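Long-range contact in pectate lyase (PDB 1GXM), which cleaves polygalacturonic acid (pectate) by an anti-beta-elimination mechanism, this chain being the family 10 catalytic module of a longer protein: residues F132-D145 against E218-P230. Numbering follows the deposited sequence.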
loop_
_atom_site.group_PDB
_atom_site.type_symbol
_atom_site.label_atom_id
_atom_site.label_comp_id
_atom_site.label_asym_id
_atom_site.label_seq_id
_atom_site.Cartn_x
_atom_site.Cartn_y
_atom_site.Cartn_z
ATOM N N PHE A 132 -0.029 6.094 -0.748
ATOM C CA PHE A 132 -0.033 4.749 -1.282
ATOM C C PHE A 132 1.320 4.092 -1.170
ATOM O O PHE A 132 1.415 2.886 -1.164
ATOM C CB PHE A 132 -0.516 4.734 -2.724
ATOM C CG PHE A 132 -1.914 5.227 -2.876
ATOM C CD1 PHE A 132 -2.958 4.553 -2.283
ATOM C CD2 PHE A 132 -2.211 6.370 -3.592
ATOM C CE1 PHE A 132 -4.247 4.990 -2.412
ATOM C CE2 PHE A 132 -3.501 6.812 -3.706
ATOM C CZ PHE A 132 -4.515 6.118 -3.129
ATOM N N ASN A 133 2.355 4.899 -1.018
ATOM C CA ASN A 133 3.714 4.451 -0.838
ATOM C C ASN A 133 3.820 3.323 0.148
ATOM O O ASN A 133 3.215 3.351 1.206
ATOM C CB ASN A 133 4.561 5.616 -0.336
ATOM C CG ASN A 133 6.022 5.354 -0.467
ATOM O OD1 ASN A 133 6.545 5.307 -1.575
ATOM N ND2 ASN A 133 6.704 5.193 0.645
ATOM N N ASP A 134 4.628 2.332 -0.214
ATOM C CA ASP A 134 4.852 1.146 0.608
ATOM C C ASP A 134 3.559 0.440 0.973
ATOM O O ASP A 134 3.415 -0.132 2.042
ATOM C CB ASP A 134 5.611 1.510 1.876
ATOM C CG ASP A 134 6.562 0.397 2.280
ATOM O OD1 ASP A 134 7.150 0.489 3.366
ATOM O OD2 ASP A 134 6.772 -0.612 1.569
ATOM N N ASN A 135 2.609 0.475 0.057
ATOM C CA ASN A 135 1.301 -0.133 0.226
ATOM C C ASN A 135 0.542 0.377 1.443
ATOM O O ASN A 135 -0.363 -0.282 1.914
ATOM C CB ASN A 135 1.431 -1.660 0.273
ATOM C CG ASN A 135 1.899 -2.224 -1.013
ATOM O OD1 ASN A 135 1.429 -1.823 -2.087
ATOM N ND2 ASN A 135 2.829 -3.167 -0.936
ATOM N N GLY A 136 0.868 1.571 1.912
ATOM C CA GLY A 136 0.324 2.030 3.175
ATOM C C GLY A 136 -1.190 2.151 3.174
ATOM O O GLY A 136 -1.895 1.467 3.903
ATOM N N MET A 137 -1.710 3.044 2.348
ATOM C CA MET A 137 -3.135 3.262 2.357
ATOM C C MET A 137 -3.894 2.011 1.929
ATOM O O MET A 137 -4.902 1.659 2.525
ATOM C CB MET A 137 -3.515 4.448 1.490
ATOM C CG MET A 137 -4.989 4.733 1.483
ATOM S SD MET A 137 -5.345 6.366 0.838
ATOM C CE MET A 137 -7.093 6.234 0.710
ATOM N N ALA A 138 -3.444 1.357 0.870
ATOM C CA ALA A 138 -4.168 0.215 0.365
ATOM C C ALA A 138 -4.210 -0.902 1.387
ATOM O O ALA A 138 -5.241 -1.539 1.567
ATOM C CB ALA A 138 -3.565 -0.290 -0.930
ATOM N N TYR A 139 -3.107 -1.163 2.073
ATOM C CA TYR A 139 -3.081 -2.299 2.982
ATOM C C TYR A 139 -3.738 -1.916 4.296
ATOM O O TYR A 139 -4.333 -2.764 4.926
ATOM C CB TYR A 139 -1.672 -2.861 3.169
ATOM C CG TYR A 139 -1.147 -3.645 1.979
ATOM C CD1 TYR A 139 -1.830 -3.715 0.757
ATOM C CD2 TYR A 139 0.075 -4.280 2.075
ATOM C CE1 TYR A 139 -1.301 -4.426 -0.324
ATOM C CE2 TYR A 139 0.598 -4.978 1.017
ATOM C CZ TYR A 139 -0.098 -5.046 -0.186
ATOM O OH TYR A 139 0.429 -5.747 -1.248
ATOM N N ALA A 140 -3.679 -0.647 4.686
ATOM C CA ALA A 140 -4.448 -0.181 5.849
ATOM C C ALA A 140 -5.940 -0.374 5.613
ATOM O O ALA A 140 -6.667 -0.817 6.491
ATOM C CB ALA A 140 -4.159 1.245 6.153
ATOM N N LEU A 141 -6.401 -0.019 4.426
ATOM C CA LEU A 141 -7.802 -0.216 4.093
ATOM C C LEU A 141 -8.149 -1.682 4.062
ATOM O O LEU A 141 -9.254 -2.063 4.404
ATOM C CB LEU A 141 -8.176 0.452 2.771
ATOM C CG LEU A 141 -8.089 1.964 2.784
ATOM C CD1 LEU A 141 -8.326 2.497 1.412
ATOM C CD2 LEU A 141 -9.091 2.557 3.756
ATOM N N THR A 142 -7.220 -2.515 3.618
ATOM C CA THR A 142 -7.429 -3.955 3.591
ATOM C C THR A 142 -7.622 -4.474 5.012
ATOM O O THR A 142 -8.522 -5.270 5.281
ATOM C CB THR A 142 -6.251 -4.656 2.922
ATOM O OG1 THR A 142 -6.171 -4.236 1.550
ATOM C CG2 THR A 142 -6.446 -6.181 2.854
ATOM N N VAL A 143 -6.791 -4.015 5.935
ATOM C CA VAL A 143 -6.934 -4.415 7.337
ATOM C C VAL A 143 -8.320 -4.014 7.834
ATOM O O VAL A 143 -9.037 -4.820 8.451
ATOM C CB VAL A 143 -5.855 -3.788 8.222
ATOM C CG1 VAL A 143 -6.154 -4.073 9.678
ATOM C CG2 VAL A 143 -4.485 -4.312 7.854
ATOM N N LEU A 144 -8.688 -2.765 7.604
ATOM C CA LEU A 144 -9.993 -2.282 8.070
ATOM C C LEU A 144 -11.125 -3.063 7.421
ATOM O O LEU A 144 -12.130 -3.337 8.053
ATOM C CB LEU A 144 -10.145 -0.784 7.830
ATOM C CG LEU A 144 -9.215 0.075 8.685
ATOM C CD1 LEU A 144 -9.315 1.504 8.211
ATOM C CD2 LEU A 144 -9.543 -0.041 10.159
ATOM N N ASP A 145 -10.966 -3.413 6.155
ATOM C CA ASP A 145 -11.975 -4.202 5.459
ATOM C C ASP A 145 -12.077 -5.606 6.021
ATOM O O ASP A 145 -13.166 -6.122 6.175
ATOM C CB ASP A 145 -11.687 -4.259 3.980
ATOM C CG ASP A 145 -12.713 -5.038 3.239
ATOM O OD1 ASP A 145 -13.855 -4.539 3.059
ATOM O OD2 ASP A 145 -12.441 -6.165 2.798
ATOM N N GLU A 218 3.291 1.014 -6.634
ATOM C CA GLU A 218 2.240 1.097 -5.617
ATOM C C GLU A 218 0.862 0.843 -6.166
ATOM O O GLU A 218 -0.053 0.545 -5.410
ATOM C CB GLU A 218 2.260 2.450 -4.889
ATOM C CG GLU A 218 3.613 2.834 -4.328
ATOM C CD GLU A 218 4.178 1.867 -3.311
ATOM O OE1 GLU A 218 3.489 0.942 -2.859
ATOM O OE2 GLU A 218 5.334 2.080 -2.940
ATOM N N SER A 219 0.696 0.950 -7.473
ATOM C CA SER A 219 -0.631 0.803 -8.032
ATOM C C SER A 219 -1.115 -0.638 -7.966
ATOM O O SER A 219 -2.301 -0.868 -7.964
ATOM C CB SER A 219 -0.671 1.344 -9.438
ATOM O OG SER A 219 -0.542 2.745 -9.410
ATOM N N VAL A 220 -0.204 -1.599 -7.846
ATOM C CA VAL A 220 -0.562 -3.009 -7.697
ATOM C C VAL A 220 -1.416 -3.209 -6.453
ATOM O O VAL A 220 -2.503 -3.781 -6.499
ATOM C CB VAL A 220 0.692 -3.875 -7.575
ATOM C CG1 VAL A 220 0.336 -5.326 -7.283
ATOM C CG2 VAL A 220 1.547 -3.752 -8.831
ATOM N N GLY A 221 -0.935 -2.701 -5.326
ATOM C CA GLY A 221 -1.632 -2.890 -4.074
ATOM C C GLY A 221 -2.960 -2.177 -4.048
ATOM O O GLY A 221 -3.902 -2.629 -3.401
ATOM N N VAL A 222 -3.039 -1.035 -4.711
ATOM C CA VAL A 222 -4.310 -0.308 -4.770
ATOM C C VAL A 222 -5.331 -1.164 -5.517
ATOM O O VAL A 222 -6.465 -1.333 -5.091
ATOM C CB VAL A 222 -4.152 1.045 -5.464
ATOM C CG1 VAL A 222 -5.502 1.736 -5.549
ATOM C CG2 VAL A 222 -3.181 1.939 -4.716
ATOM N N LEU A 223 -4.927 -1.707 -6.655
ATOM C CA LEU A 223 -5.796 -2.612 -7.398
ATOM C C LEU A 223 -6.181 -3.837 -6.583
ATOM O O LEU A 223 -7.321 -4.264 -6.577
ATOM C CB LEU A 223 -5.150 -3.017 -8.713
ATOM C CG LEU A 223 -5.038 -1.867 -9.695
ATOM C CD1 LEU A 223 -4.112 -2.226 -10.858
ATOM C CD2 LEU A 223 -6.381 -1.423 -10.242
ATOM N N ALA A 224 -5.220 -4.394 -5.877
ATOM C CA ALA A 224 -5.482 -5.560 -5.057
ATOM C C ALA A 224 -6.524 -5.205 -3.993
ATOM O O ALA A 224 -7.467 -5.960 -3.761
ATOM C CB ALA A 224 -4.206 -6.040 -4.424
ATOM N N PHE A 225 -6.374 -4.061 -3.340
ATOM C CA PHE A 225 -7.389 -3.629 -2.389
ATOM C C PHE A 225 -8.757 -3.478 -3.052
ATOM O O PHE A 225 -9.759 -3.945 -2.526
ATOM C CB PHE A 225 -7.035 -2.313 -1.709
ATOM C CG PHE A 225 -8.207 -1.725 -1.025
ATOM C CD1 PHE A 225 -8.732 -2.326 0.100
ATOM C CD2 PHE A 225 -8.870 -0.659 -1.590
ATOM C CE1 PHE A 225 -9.899 -1.836 0.667
ATOM C CE2 PHE A 225 -10.026 -0.186 -1.038
ATOM C CZ PHE A 225 -10.523 -0.765 0.106
ATOM N N LEU A 226 -8.813 -2.811 -4.188
ATOM C CA LEU A 226 -10.093 -2.643 -4.872
ATOM C C LEU A 226 -10.734 -3.961 -5.197
ATOM O O LEU A 226 -11.955 -4.074 -5.144
ATOM C CB LEU A 226 -9.960 -1.804 -6.128
ATOM C CG LEU A 226 -9.714 -0.322 -5.904
ATOM C CD1 LEU A 226 -9.492 0.309 -7.282
ATOM C CD2 LEU A 226 -10.834 0.380 -5.161
ATOM N N MET A 227 -9.925 -4.960 -5.505
ATOM C CA MET A 227 -10.404 -6.273 -5.841
ATOM C C MET A 227 -10.949 -7.040 -4.630
ATOM O O MET A 227 -11.567 -8.082 -4.824
ATOM C CB MET A 227 -9.312 -7.055 -6.562
ATOM C CG MET A 227 -9.091 -6.525 -7.949
ATOM S SD MET A 227 -7.670 -7.185 -8.784
ATOM C CE MET A 227 -8.343 -8.606 -9.615
ATOM N N THR A 228 -10.742 -6.537 -3.415
ATOM C CA THR A 228 -11.367 -7.129 -2.234
ATOM C C THR A 228 -12.784 -6.576 -2.033
ATOM O O THR A 228 -13.535 -7.105 -1.219
ATOM C CB THR A 228 -10.581 -6.871 -0.924
ATOM O OG1 THR A 228 -10.676 -5.478 -0.566
ATOM C CG2 THR A 228 -9.072 -7.230 -1.028
ATOM N N GLN A 229 -13.118 -5.488 -2.712
ATOM C CA GLN A 229 -14.379 -4.787 -2.492
ATOM C C GLN A 229 -15.498 -5.346 -3.343
ATOM O O GLN A 229 -15.253 -5.994 -4.362
ATOM C CB GLN A 229 -14.198 -3.298 -2.780
ATOM C CG GLN A 229 -13.222 -2.655 -1.840
ATOM C CD GLN A 229 -13.676 -2.849 -0.396
ATOM O OE1 GLN A 229 -14.676 -2.266 0.011
ATOM N NE2 GLN A 229 -12.991 -3.703 0.349
ATOM N N PRO A 230 -16.743 -5.122 -2.907
ATOM C CA PRO A 230 -17.868 -5.413 -3.787
ATOM C C PRO A 230 -17.638 -4.730 -5.117
ATOM O O PRO A 230 -17.377 -3.528 -5.154
ATOM C CB PRO A 230 -19.061 -4.800 -3.046
ATOM C CG PRO A 230 -18.681 -4.795 -1.622
ATOM C CD PRO A 230 -17.198 -4.564 -1.622
HETATM O O HOH W 1 -0.515 -0.049 -2.800
HETATM O O HOH W 2 1.833 -2.424 -4.629
HETATM O O HOH W 3 -14.571 -6.845 1.220
#
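E218 sets its CG anti to its own carbonyl carbon (chi1 -52°) and bends at chi2. This curls the carboxylate over the turn before helix 136-145. There OE2 accepts from D134 N at 2.8 Å and OE1 from N135 N at 3.1 Å. Both N-H groups come from above the carboxylate plane. F225 has CG anti to its backbone N (chi1 165°), which sends the ring between the two helices. L141 CB lies over one face of that ring, a CH-pi contact 3.9 Å from the centroid. T142 OG1 sits at the ring edge and bonds back to A138 O.

Helices 136-145 and 219-226 run nearly parallel, 22° apart, with axes 8.4 Å from each other. They come close at small residues: A138 CB lies 3.4 Å from G221 O. V222 CG2 lies 3.6 Å from F132 CD1, the two side chains crossing at about a right angle. Two waters donate to N135 OD1; one also donates to E218 O, and the other accepts from G221 N.

At the far end, Q229 NE2 donates to D145 OD1 at 3.0 Å, almost straight, from well above the carboxylate plane. NE2 also donates to T228 OG1, and both partners lie in the plane of its amide. D145 OD2 forms a salt bridge with R151. It also accepts from a water that donates to T228 O. Helix 161-181 packs on V222 and F225, and the contact is buried near the centre of the chain.

Hydrogen bonds between the segments thus lie at the two ends, and the middle is mainly apolar packing. The two amide N-H groups fix the position and rotation of the E218 carboxylate. Neutral Q229 and cationic R151 share D145, which would favour its ionised form.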